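Local coordinates for uncharacterized protein (Parabacteroides merdae ATCC 43184, PDB 5BMT) that is of unknown function but probably belongs to a group of Bacteroidales lipoproteins that carry an OB-fold domain, at residues F126-Y137 and A163-I174; P82-Y90 and P180-M191. One frame throughout, in Å; residues are numbered along the deposited sequence. Where two conformers were deposited one is given.

Contact 1 (F126-Y137 and A163-I174); sequences FTSVLTDQKNTY and AQKREEGKAPTI. With EDO (1,2-ethanediol), chain G.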
loop_
_atom_site.group_PDB
_atom_site.type_symbol
_atom_site.label_atom_id
_atom_site.label_comp_id
_atom_site.label_asym_id
_atom_site.label_seq_id
_atom_site.Cartn_x
_atom_site.Cartn_y
_atom_site.Cartn_z
ATOM N N PHE A 126 12.352 8.121 4.301
ATOM C CA PHE A 126 13.779 8.176 4.518
ATOM C C PHE A 126 14.195 9.497 5.091
ATOM O O PHE A 126 13.754 10.546 4.604
ATOM C CB PHE A 126 14.517 7.968 3.185
ATOM C CG PHE A 126 14.209 6.643 2.541
ATOM C CD1 PHE A 126 13.092 6.492 1.723
ATOM C CD2 PHE A 126 14.975 5.519 2.829
ATOM C CE1 PHE A 126 12.773 5.252 1.177
ATOM C CE2 PHE A 126 14.646 4.275 2.287
ATOM C CZ PHE A 126 13.526 4.150 1.488
ATOM N N THR A 127 15.154 9.464 6.035
ATOM C CA THR A 127 15.745 10.687 6.600
ATOM C C THR A 127 16.250 11.560 5.450
ATOM O O THR A 127 15.959 12.750 5.407
ATOM C CB THR A 127 16.853 10.326 7.590
ATOM O OG1 THR A 127 16.301 9.541 8.638
ATOM C CG2 THR A 127 17.559 11.567 8.163
ATOM N N SER A 128 17.003 10.950 4.519
ATOM C CA SER A 128 17.501 11.646 3.345
ATOM C C SER A 128 17.676 10.699 2.193
ATOM O O SER A 128 17.934 9.510 2.383
ATOM C CB SER A 128 18.823 12.364 3.629
ATOM O OG SER A 128 19.898 11.482 3.876
ATOM N N VAL A 129 17.466 11.230 0.993
ATOM C CA VAL A 129 17.756 10.554 -0.272
ATOM C C VAL A 129 18.389 11.564 -1.199
ATOM O O VAL A 129 18.289 12.777 -0.962
ATOM C CB VAL A 129 16.527 9.894 -0.961
ATOM C CG1 VAL A 129 15.831 8.865 -0.066
ATOM C CG2 VAL A 129 15.530 10.949 -1.455
ATOM N N LEU A 130 18.963 11.086 -2.297
ATOM C CA LEU A 130 19.438 11.998 -3.322
ATOM C C LEU A 130 18.369 12.126 -4.381
ATOM O O LEU A 130 17.494 11.261 -4.493
ATOM C CB LEU A 130 20.773 11.545 -3.953
ATOM C CG LEU A 130 22.013 11.584 -3.059
ATOM C CD1 LEU A 130 23.286 11.264 -3.882
ATOM C CD2 LEU A 130 22.194 12.970 -2.397
ATOM N N THR A 131 18.428 13.211 -5.178
ATOM C CA THR A 131 17.513 13.388 -6.301
ATOM C C THR A 131 17.776 12.246 -7.301
ATOM O O THR A 131 18.929 11.913 -7.538
ATOM C CB THR A 131 17.742 14.797 -6.907
ATOM O OG1 THR A 131 17.400 15.759 -5.907
ATOM C CG2 THR A 131 16.904 15.046 -8.168
ATOM N N ASP A 132 16.713 11.597 -7.803
ATOM C CA ASP A 132 16.768 10.487 -8.769
ATOM C C ASP A 132 17.362 9.194 -8.171
ATOM O O ASP A 132 17.661 8.245 -8.910
ATOM C CB ASP A 132 17.498 10.874 -10.067
ATOM C CG ASP A 132 16.808 12.011 -10.816
ATOM O OD1 ASP A 132 15.564 12.140 -10.694
ATOM O OD2 ASP A 132 17.507 12.752 -11.539
ATOM N N GLN A 133 17.464 9.121 -6.827
ATOM C CA GLN A 133 17.842 7.862 -6.180
ATOM C C GLN A 133 16.733 6.854 -6.465
ATOM O O GLN A 133 15.554 7.222 -6.498
ATOM C CB GLN A 133 18.006 8.078 -4.657
ATOM C CG GLN A 133 18.391 6.802 -3.874
ATOM C CD GLN A 133 18.617 7.114 -2.411
ATOM O OE1 GLN A 133 19.278 8.098 -2.047
ATOM N NE2 GLN A 133 18.160 6.219 -1.546
ATOM N N LYS A 134 17.097 5.586 -6.670
ATOM C CA LYS A 134 16.099 4.550 -6.873
ATOM C C LYS A 134 16.375 3.425 -5.896
ATOM O O LYS A 134 17.526 3.022 -5.724
ATOM C CB LYS A 134 16.109 4.020 -8.320
ATOM C CG LYS A 134 15.763 5.080 -9.378
ATOM C CD LYS A 134 14.252 5.243 -9.562
ATOM C CE LYS A 134 13.896 6.375 -10.493
ATOM N NZ LYS A 134 13.825 7.666 -9.767
ATOM N N ASN A 135 15.310 2.918 -5.279
ATOM C CA ASN A 135 15.401 1.821 -4.331
ATOM C C ASN A 135 14.561 0.663 -4.790
ATOM O O ASN A 135 13.587 0.862 -5.537
ATOM C CB ASN A 135 14.873 2.253 -2.957
ATOM C CG ASN A 135 15.442 3.518 -2.395
ATOM O OD1 ASN A 135 16.583 3.885 -2.664
ATOM N ND2 ASN A 135 14.732 4.102 -1.448
ATOM N N THR A 136 14.871 -0.531 -4.284
ATOM C CA THR A 136 13.997 -1.690 -4.417
ATOM C C THR A 136 13.738 -2.190 -3.004
ATOM O O THR A 136 14.465 -1.830 -2.056
ATOM C CB THR A 136 14.465 -2.773 -5.373
ATOM O OG1 THR A 136 15.759 -3.194 -4.985
ATOM C CG2 THR A 136 14.354 -2.308 -6.844
ATOM N N TYR A 137 12.695 -2.981 -2.864
ATOM C CA TYR A 137 12.209 -3.364 -1.556
ATOM C C TYR A 137 11.925 -4.822 -1.422
ATOM O O TYR A 137 11.744 -5.543 -2.397
ATOM C CB TYR A 137 10.875 -2.604 -1.281
ATOM C CG TYR A 137 11.060 -1.100 -1.256
ATOM C CD1 TYR A 137 11.406 -0.441 -0.078
ATOM C CD2 TYR A 137 10.937 -0.335 -2.426
ATOM C CE1 TYR A 137 11.654 0.930 -0.062
ATOM C CE2 TYR A 137 11.191 1.038 -2.421
ATOM C CZ TYR A 137 11.539 1.665 -1.232
ATOM O OH TYR A 137 11.809 3.021 -1.208
ATOM N N ALA A 163 14.774 -2.126 2.468
ATOM C CA ALA A 163 15.097 -1.455 1.208
ATOM C C ALA A 163 16.552 -1.606 0.838
ATOM O O ALA A 163 17.412 -1.574 1.730
ATOM C CB ALA A 163 14.796 0.029 1.330
ATOM N N GLN A 164 16.808 -1.661 -0.468
ATOM C CA GLN A 164 18.172 -1.648 -1.008
ATOM C C GLN A 164 18.289 -0.508 -1.994
ATOM O O GLN A 164 17.364 -0.291 -2.781
ATOM C CB GLN A 164 18.541 -2.960 -1.718
ATOM C CG GLN A 164 18.638 -4.166 -0.782
ATOM C CD GLN A 164 18.796 -5.435 -1.591
ATOM O OE1 GLN A 164 17.866 -5.890 -2.262
ATOM N NE2 GLN A 164 19.983 -6.028 -1.562
ATOM N N LYS A 165 19.419 0.211 -1.976
ATOM C CA LYS A 165 19.637 1.262 -2.966
ATOM C C LYS A 165 20.008 0.599 -4.296
ATOM O O LYS A 165 20.893 -0.271 -4.308
ATOM C CB LYS A 165 20.740 2.239 -2.507
ATOM C CG LYS A 165 20.735 3.566 -3.282
ATOM C CD LYS A 165 21.978 4.432 -3.000
ATOM C CE LYS A 165 22.131 4.857 -1.565
ATOM N NZ LYS A 165 23.329 5.732 -1.392
ATOM N N ARG A 166 19.326 0.990 -5.394
ATOM C CA ARG A 166 19.651 0.425 -6.713
ATOM C C ARG A 166 20.335 1.453 -7.619
ATOM O O ARG A 166 21.166 1.058 -8.447
ATOM C CB ARG A 166 18.411 -0.152 -7.401
ATOM C CG ARG A 166 17.732 -1.281 -6.610
ATOM C CD ARG A 166 18.503 -2.612 -6.539
ATOM N NE ARG A 166 18.643 -3.260 -7.847
ATOM C CZ ARG A 166 17.744 -4.072 -8.395
ATOM N NH1 ARG A 166 16.630 -4.379 -7.742
ATOM N NH2 ARG A 166 17.980 -4.635 -9.574
ATOM N N GLU A 167 20.019 2.752 -7.472
ATOM C CA GLU A 167 20.664 3.846 -8.230
ATOM C C GLU A 167 20.990 4.945 -7.246
ATOM O O GLU A 167 20.134 5.308 -6.441
ATOM C CB GLU A 167 19.783 4.370 -9.375
ATOM C CG GLU A 167 19.520 3.361 -10.487
ATOM C CD GLU A 167 18.528 3.770 -11.563
ATOM O OE1 GLU A 167 18.590 4.929 -12.031
ATOM O OE2 GLU A 167 17.719 2.907 -11.976
ATOM N N GLU A 168 22.222 5.469 -7.300
ATOM C CA GLU A 168 22.745 6.464 -6.365
ATOM C C GLU A 168 22.010 7.801 -6.404
ATOM O O GLU A 168 21.723 8.364 -5.347
ATOM C CB GLU A 168 24.244 6.685 -6.645
ATOM C CG GLU A 168 24.944 7.706 -5.748
ATOM C CD GLU A 168 25.129 7.379 -4.278
ATOM O OE1 GLU A 168 24.792 6.247 -3.860
ATOM O OE2 GLU A 168 25.632 8.260 -3.546
ATOM N N GLY A 169 21.695 8.288 -7.593
ATOM C CA GLY A 169 21.091 9.604 -7.723
ATOM C C GLY A 169 22.141 10.704 -7.641
ATOM O O GLY A 169 23.352 10.433 -7.651
ATOM N N LYS A 170 21.687 11.961 -7.502
ATOM C CA LYS A 170 22.583 13.129 -7.485
ATOM C C LYS A 170 22.065 14.243 -6.574
ATOM O O LYS A 170 20.932 14.180 -6.103
ATOM C CB LYS A 170 22.720 13.663 -8.931
ATOM C CG LYS A 170 21.386 14.053 -9.571
ATOM C CD LYS A 170 21.518 14.501 -11.019
ATOM C CE LYS A 170 20.174 14.899 -11.581
ATOM N NZ LYS A 170 20.264 15.290 -13.012
ATOM N N ALA A 171 22.872 15.308 -6.399
ATOM C CA ALA A 171 22.478 16.473 -5.608
ATOM C C ALA A 171 21.284 17.193 -6.270
ATOM O O ALA A 171 21.115 17.083 -7.486
ATOM C CB ALA A 171 23.670 17.420 -5.455
ATOM N N PRO A 172 20.374 17.840 -5.507
ATOM C CA PRO A 172 20.399 18.049 -4.052
ATOM C C PRO A 172 19.793 16.891 -3.250
ATOM O O PRO A 172 19.095 16.025 -3.785
ATOM C CB PRO A 172 19.553 19.317 -3.890
ATOM C CG PRO A 172 18.508 19.180 -4.959
ATOM C CD PRO A 172 19.215 18.521 -6.124
ATOM N N THR A 173 20.066 16.914 -1.947
ATOM C CA THR A 173 19.507 15.978 -0.975
ATOM C C THR A 173 18.059 16.373 -0.667
ATOM O O THR A 173 17.750 17.577 -0.545
ATOM C CB THR A 173 20.378 15.999 0.295
ATOM O OG1 THR A 173 21.718 15.633 -0.062
ATOM C CG2 THR A 173 19.859 15.081 1.399
ATOM N N ILE A 174 17.189 15.351 -0.548
ATOM C CA ILE A 174 15.785 15.509 -0.178
ATOM C C ILE A 174 15.626 14.917 1.214
ATOM O O ILE A 174 16.032 13.770 1.447
ATOM C CB ILE A 174 14.804 14.854 -1.201
ATOM C CG1 ILE A 174 15.000 15.407 -2.630
ATOM C CG2 ILE A 174 13.337 14.992 -0.749
ATOM C CD1 ILE A 174 14.496 14.463 -3.771
HETATM C C1 EDO G . 22.776 19.230 -0.490
HETATM O O1 EDO G . 21.414 19.209 -0.898
HETATM C C2 EDO G . 23.719 19.317 -1.722
HETATM O O2 EDO G . 23.322 20.378 -2.575
HETATM O O HOH W 1 18.833 7.492 -11.219
HETATM O O HOH W 2 22.049 7.983 -2.701
HETATM O O HOH W 3 15.453 -5.210 -3.188
#
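V129 and I174 form an antiparallel hydrogen-bonded pair, with I174 N giving an almost straight bond to V129 O at 2.8 Å (174°). T136 and Q164 make a second such pair. Between these ladders the register slips twice. At one bulge K134 O takes two donors, R166 N at 2.7 Å and E167 N; at the other, T131 O receives K170 N, and the T131 hydroxyl donates to P172 O at 2.7 Å, tilted slightly from the carbonyl plane. P172 follows a cis peptide bond. G169 fits against T131 and Q133 where a CB would clash.

A chain of hydrogen bonds runs through the side chains of segment 126-137. With CG anti to the backbone N (chi1 179°) and an extended chain, the Q133 amide comes back to L130 N, which binds OE1 from above the carbonyl plane. Its NE2 meets a lone pair of N135 OD1 in plane at 3.0 Å, and N135 ND2 continues to Y137 OH, itself bonded to D179. Water 2 joins Q133 OE1 to K165 NZ and E168 O across the contact. A leucine at Q133 would probably leave L130 N and N135 OD1 without these partners, the N135 amide then held through ND2 alone among the bonds described. At the end nearer the body of the protein, in the conformer given, one of two, R166 NH1 points its N-H straight at T136 OG1 (170°), with the hydroxyl in the guanidinium plane.

Apolar contacts are few: A163 CB rests 3.6 Å from Y137 CE1, and F126 CZ lies 4.3 Å from the same A163 CB. A type II turn from L130 to Q133 reverses the chain, and the whole is an irregular antiparallel pairing with a classic beta bulge, at the surface of a protein described as having an immunoglobulin-like fold.

Contact 2 (P82-Y90 and P180-M191); sequences PLAKYDLSY and PIAVEGGTLYSM. With SO4 (sulfate ion), chain D.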
loop_
_atom_site.group_PDB
_atom_site.type_symbol
_atom_site.label_atom_id
_atom_site.label_comp_id
_atom_site.label_asym_id
_atom_site.label_seq_id
_atom_site.Cartn_x
_atom_site.Cartn_y
_atom_site.Cartn_z
ATOM N N PRO A 82 1.898 4.505 -12.240
ATOM C CA PRO A 82 1.666 3.384 -11.320
ATOM C C PRO A 82 2.807 3.207 -10.323
ATOM O O PRO A 82 3.995 3.398 -10.662
ATOM C CB PRO A 82 1.647 2.150 -12.245
ATOM C CG PRO A 82 1.331 2.686 -13.589
ATOM C CD PRO A 82 1.951 4.040 -13.647
ATOM N N LEU A 83 2.445 2.805 -9.121
ATOM C CA LEU A 83 3.464 2.520 -8.118
ATOM C C LEU A 83 4.246 1.286 -8.496
ATOM O O LEU A 83 3.708 0.353 -9.099
ATOM C CB LEU A 83 2.841 2.308 -6.741
ATOM C CG LEU A 83 1.973 3.413 -6.190
ATOM C CD1 LEU A 83 1.515 3.064 -4.746
ATOM C CD2 LEU A 83 2.670 4.785 -6.299
ATOM N N ALA A 84 5.520 1.240 -8.078
ATOM C CA ALA A 84 6.316 0.042 -8.256
ATOM C C ALA A 84 5.675 -1.106 -7.457
ATOM O O ALA A 84 5.197 -0.874 -6.331
ATOM C CB ALA A 84 7.735 0.307 -7.767
ATOM N N LYS A 85 5.654 -2.307 -8.044
ATOM C CA LYS A 85 4.989 -3.493 -7.507
ATOM C C LYS A 85 5.949 -4.517 -6.941
ATOM O O LYS A 85 6.947 -4.870 -7.586
ATOM C CB LYS A 85 4.236 -4.211 -8.660
ATOM C CG LYS A 85 3.329 -3.323 -9.448
ATOM C CD LYS A 85 2.779 -4.066 -10.666
ATOM C CE LYS A 85 1.636 -3.272 -11.242
ATOM N NZ LYS A 85 2.147 -2.104 -12.007
ATOM N N TYR A 86 5.624 -5.010 -5.745
ATOM C CA TYR A 86 6.433 -6.038 -5.090
ATOM C C TYR A 86 5.575 -7.181 -4.624
ATOM O O TYR A 86 4.382 -7.012 -4.342
ATOM C CB TYR A 86 7.197 -5.434 -3.881
ATOM C CG TYR A 86 8.194 -4.417 -4.360
ATOM C CD1 TYR A 86 9.466 -4.804 -4.778
ATOM C CD2 TYR A 86 7.846 -3.066 -4.468
ATOM C CE1 TYR A 86 10.360 -3.880 -5.316
ATOM C CE2 TYR A 86 8.732 -2.134 -4.997
ATOM C CZ TYR A 86 9.988 -2.542 -5.414
ATOM O OH TYR A 86 10.862 -1.622 -5.947
ATOM N N ASP A 87 6.176 -8.357 -4.520
ATOM C CA ASP A 87 5.499 -9.492 -3.933
ATOM C C ASP A 87 5.563 -9.381 -2.423
ATOM O O ASP A 87 6.362 -8.587 -1.887
ATOM C CB ASP A 87 6.273 -10.767 -4.355
ATOM C CG ASP A 87 6.249 -10.987 -5.852
ATOM O OD1 ASP A 87 5.215 -10.662 -6.490
ATOM O OD2 ASP A 87 7.253 -11.516 -6.387
ATOM N N LEU A 88 4.723 -10.157 -1.735
ATOM C CA LEU A 88 4.829 -10.254 -0.291
ATOM C C LEU A 88 5.491 -11.603 -0.057
ATOM O O LEU A 88 4.927 -12.636 -0.407
ATOM C CB LEU A 88 3.491 -10.084 0.446
ATOM C CG LEU A 88 3.516 -10.446 1.940
ATOM C CD1 LEU A 88 4.526 -9.649 2.730
ATOM C CD2 LEU A 88 2.194 -10.256 2.546
ATOM N N SER A 89 6.723 -11.556 0.458
ATOM C CA SER A 89 7.568 -12.725 0.659
ATOM C C SER A 89 7.284 -13.409 2.000
ATOM O O SER A 89 7.180 -12.731 3.026
ATOM C CB SER A 89 9.027 -12.287 0.584
ATOM O OG SER A 89 9.287 -11.600 -0.630
ATOM N N TYR A 90 7.202 -14.734 2.012
ATOM C CA TYR A 90 6.968 -15.470 3.241
ATOM C C TYR A 90 8.265 -16.122 3.738
ATOM O O TYR A 90 8.215 -17.112 4.457
ATOM C CB TYR A 90 5.846 -16.507 3.012
ATOM C CG TYR A 90 4.535 -15.810 2.711
ATOM C CD1 TYR A 90 3.825 -15.142 3.718
ATOM C CD2 TYR A 90 4.064 -15.708 1.405
ATOM C CE1 TYR A 90 2.640 -14.448 3.432
ATOM C CE2 TYR A 90 2.854 -15.064 1.118
ATOM C CZ TYR A 90 2.143 -14.447 2.139
ATOM O OH TYR A 90 0.962 -13.792 1.852
ATOM N N PRO A 180 6.090 5.806 -2.088
ATOM C CA PRO A 180 4.954 4.880 -2.055
ATOM C C PRO A 180 5.133 3.715 -3.025
ATOM O O PRO A 180 5.517 3.913 -4.186
ATOM C CB PRO A 180 3.758 5.757 -2.442
ATOM C CG PRO A 180 4.212 7.176 -2.197
ATOM C CD PRO A 180 5.688 7.201 -2.371
ATOM N N ILE A 181 4.865 2.506 -2.536
ATOM C CA ILE A 181 4.958 1.272 -3.335
ATOM C C ILE A 181 3.716 0.409 -3.104
ATOM O O ILE A 181 2.979 0.627 -2.140
ATOM C CB ILE A 181 6.253 0.458 -3.020
ATOM C CG1 ILE A 181 6.239 0.022 -1.543
ATOM C CG2 ILE A 181 7.506 1.264 -3.375
ATOM C CD1 ILE A 181 7.393 -0.953 -1.122
ATOM N N ALA A 182 3.503 -0.573 -4.002
ATOM C CA ALA A 182 2.372 -1.475 -3.904
ATOM C C ALA A 182 2.879 -2.886 -3.694
ATOM O O ALA A 182 3.754 -3.322 -4.439
ATOM C CB ALA A 182 1.564 -1.395 -5.187
ATOM N N VAL A 183 2.326 -3.595 -2.739
ATOM C CA VAL A 183 2.718 -4.976 -2.427
ATOM C C VAL A 183 1.507 -5.873 -2.646
ATOM O O VAL A 183 0.388 -5.519 -2.247
ATOM C CB VAL A 183 3.231 -5.051 -0.971
ATOM C CG1 VAL A 183 3.557 -6.496 -0.579
ATOM C CG2 VAL A 183 4.476 -4.150 -0.775
ATOM N N GLU A 184 1.710 -7.047 -3.259
ATOM C CA GLU A 184 0.612 -7.986 -3.425
ATOM C C GLU A 184 -0.064 -8.294 -2.077
ATOM O O GLU A 184 0.623 -8.669 -1.126
ATOM C CB GLU A 184 1.179 -9.289 -4.036
ATOM C CG GLU A 184 0.137 -10.371 -4.234
ATOM C CD GLU A 184 -1.050 -9.936 -5.081
ATOM O OE1 GLU A 184 -0.815 -9.407 -6.195
ATOM O OE2 GLU A 184 -2.206 -10.079 -4.614
ATOM N N GLY A 185 -1.400 -8.175 -2.016
ATOM C CA GLY A 185 -2.118 -8.426 -0.770
ATOM C C GLY A 185 -3.059 -9.616 -0.774
ATOM O O GLY A 185 -3.645 -9.927 0.268
ATOM N N GLY A 186 -3.236 -10.272 -1.932
ATOM C CA GLY A 186 -4.230 -11.338 -2.047
ATOM C C GLY A 186 -3.977 -12.556 -1.184
ATOM O O GLY A 186 -4.896 -13.042 -0.504
ATOM N N THR A 187 -2.729 -13.090 -1.200
ATOM C CA THR A 187 -2.494 -14.297 -0.399
ATOM C C THR A 187 -2.395 -13.949 1.081
ATOM O O THR A 187 -2.806 -14.768 1.915
ATOM C CB THR A 187 -1.290 -15.078 -0.894
ATOM O OG1 THR A 187 -0.140 -14.246 -0.774
ATOM C CG2 THR A 187 -1.477 -15.544 -2.361
ATOM N N LEU A 188 -1.907 -12.730 1.420
ATOM C CA LEU A 188 -1.882 -12.325 2.822
ATOM C C LEU A 188 -3.294 -12.256 3.357
ATOM O O LEU A 188 -3.577 -12.759 4.446
ATOM C CB LEU A 188 -1.201 -10.960 2.974
ATOM C CG LEU A 188 -1.093 -10.481 4.421
ATOM C CD1 LEU A 188 -0.092 -11.291 5.194
ATOM C CD2 LEU A 188 -0.745 -9.038 4.508
ATOM N N TYR A 189 -4.202 -11.645 2.577
ATOM C CA TYR A 189 -5.585 -11.551 3.031
ATOM C C TYR A 189 -6.187 -12.925 3.279
ATOM O O TYR A 189 -6.789 -13.125 4.338
ATOM C CB TYR A 189 -6.415 -10.817 1.948
ATOM C CG TYR A 189 -7.889 -10.743 2.301
ATOM C CD1 TYR A 189 -8.391 -9.674 3.047
ATOM C CD2 TYR A 189 -8.774 -11.738 1.896
ATOM C CE1 TYR A 189 -9.742 -9.607 3.390
ATOM C CE2 TYR A 189 -10.132 -11.667 2.214
ATOM C CZ TYR A 189 -10.609 -10.590 2.949
ATOM O OH TYR A 189 -11.943 -10.549 3.295
ATOM N N SER A 190 -6.050 -13.858 2.317
ATOM C CA SER A 190 -6.639 -15.187 2.458
ATOM C C SER A 190 -6.069 -15.907 3.664
ATOM O O SER A 190 -6.835 -16.536 4.411
ATOM C CB SER A 190 -6.417 -16.018 1.199
ATOM O OG SER A 190 -7.043 -15.380 0.098
HETATM N N MSE A 191 -4.739 -15.788 3.893
HETATM C CA MSE A 191 -4.128 -16.478 5.009
HETATM C C MSE A 191 -4.585 -15.886 6.340
HETATM O O MSE A 191 -4.968 -16.664 7.229
HETATM C CB MSE A 191 -2.608 -16.440 4.892
HETATM C CG MSE A 191 -1.909 -17.245 5.979
HETATM SE SE MSE A 191 0.003 -17.080 5.826
HETATM C CE MSE A 191 0.136 -15.290 6.302
HETATM S S SO4 D . -10.501 -15.297 -0.018
HETATM O O1 SO4 D . -9.584 -14.417 -0.738
HETATM O O2 SO4 D . -11.729 -14.565 0.298
HETATM O O3 SO4 D . -10.817 -16.453 -0.861
HETATM O O4 SO4 D . -9.880 -15.759 1.223
HETATM O O HOH W 4 6.614 3.375 -6.610
#
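L88, in the conformer given, turns its CG anti to the backbone N (chi1 169°), which carries CD2 to L188, whereas the Y90 ring, with CG anti to the carbonyl carbon (chi1 -65°), reaches T187 with its hydroxyl. These two side chains meet the start of a helix that follows a parallel strand pair, K85-Y86 beside A182-V183. Three backbone bonds hold that pair: A182 N to A84 O, Y86 N to A182 O at 2.8 Å and E184 N to Y86 O. Water 4 links A84 N with P180 O just before them.

Along the strands, the L83 and P180 side chains cross at about a right angle, L83 CD2 lying 4.1 Å from P180 CB, and the Y86 ring is met obliquely by I181 CG2, 4.0 Å from Y86 CE2. V183 CG1 packs on L88 CB. At the end of the strand, the E184 carboxylate bends back so that OE2 accepts from G186 N at 2.9 Å, capping the helix, while its OE1 pairs with R119. In the conformers given, L88 CD2 lies 3.5 Å from L188 CB, and the selenium of M191 sits 5.2 Å from the Y90 ring centroid, an oblique Met-aromatic contact. At the ring's edge, Y90 OH and T187 OG1 share a hydrogen bond of 2.9 Å.

In the fold
Following the chain from the N terminus, after strand 73-79, the last along the chain of the five-stranded sheet, residues 82-90 lead into the large mixed sheet. Their partner, 180-191, comes some 90 residues later, so contact 2 closes a long loop. Contact 1 lies entirely within that loop and closes a shorter one of 25 residues between its own segments, most of it strand. Strand 173-184 serves both: its beginning pairs with 128-131 in contact 1 and its end with 85-89 in contact 2. Strand 134-140 is the other neighbour of 85-89, and the two contacts, with centres about 22 Å apart, touch where Y86 and I181 pack on Y137.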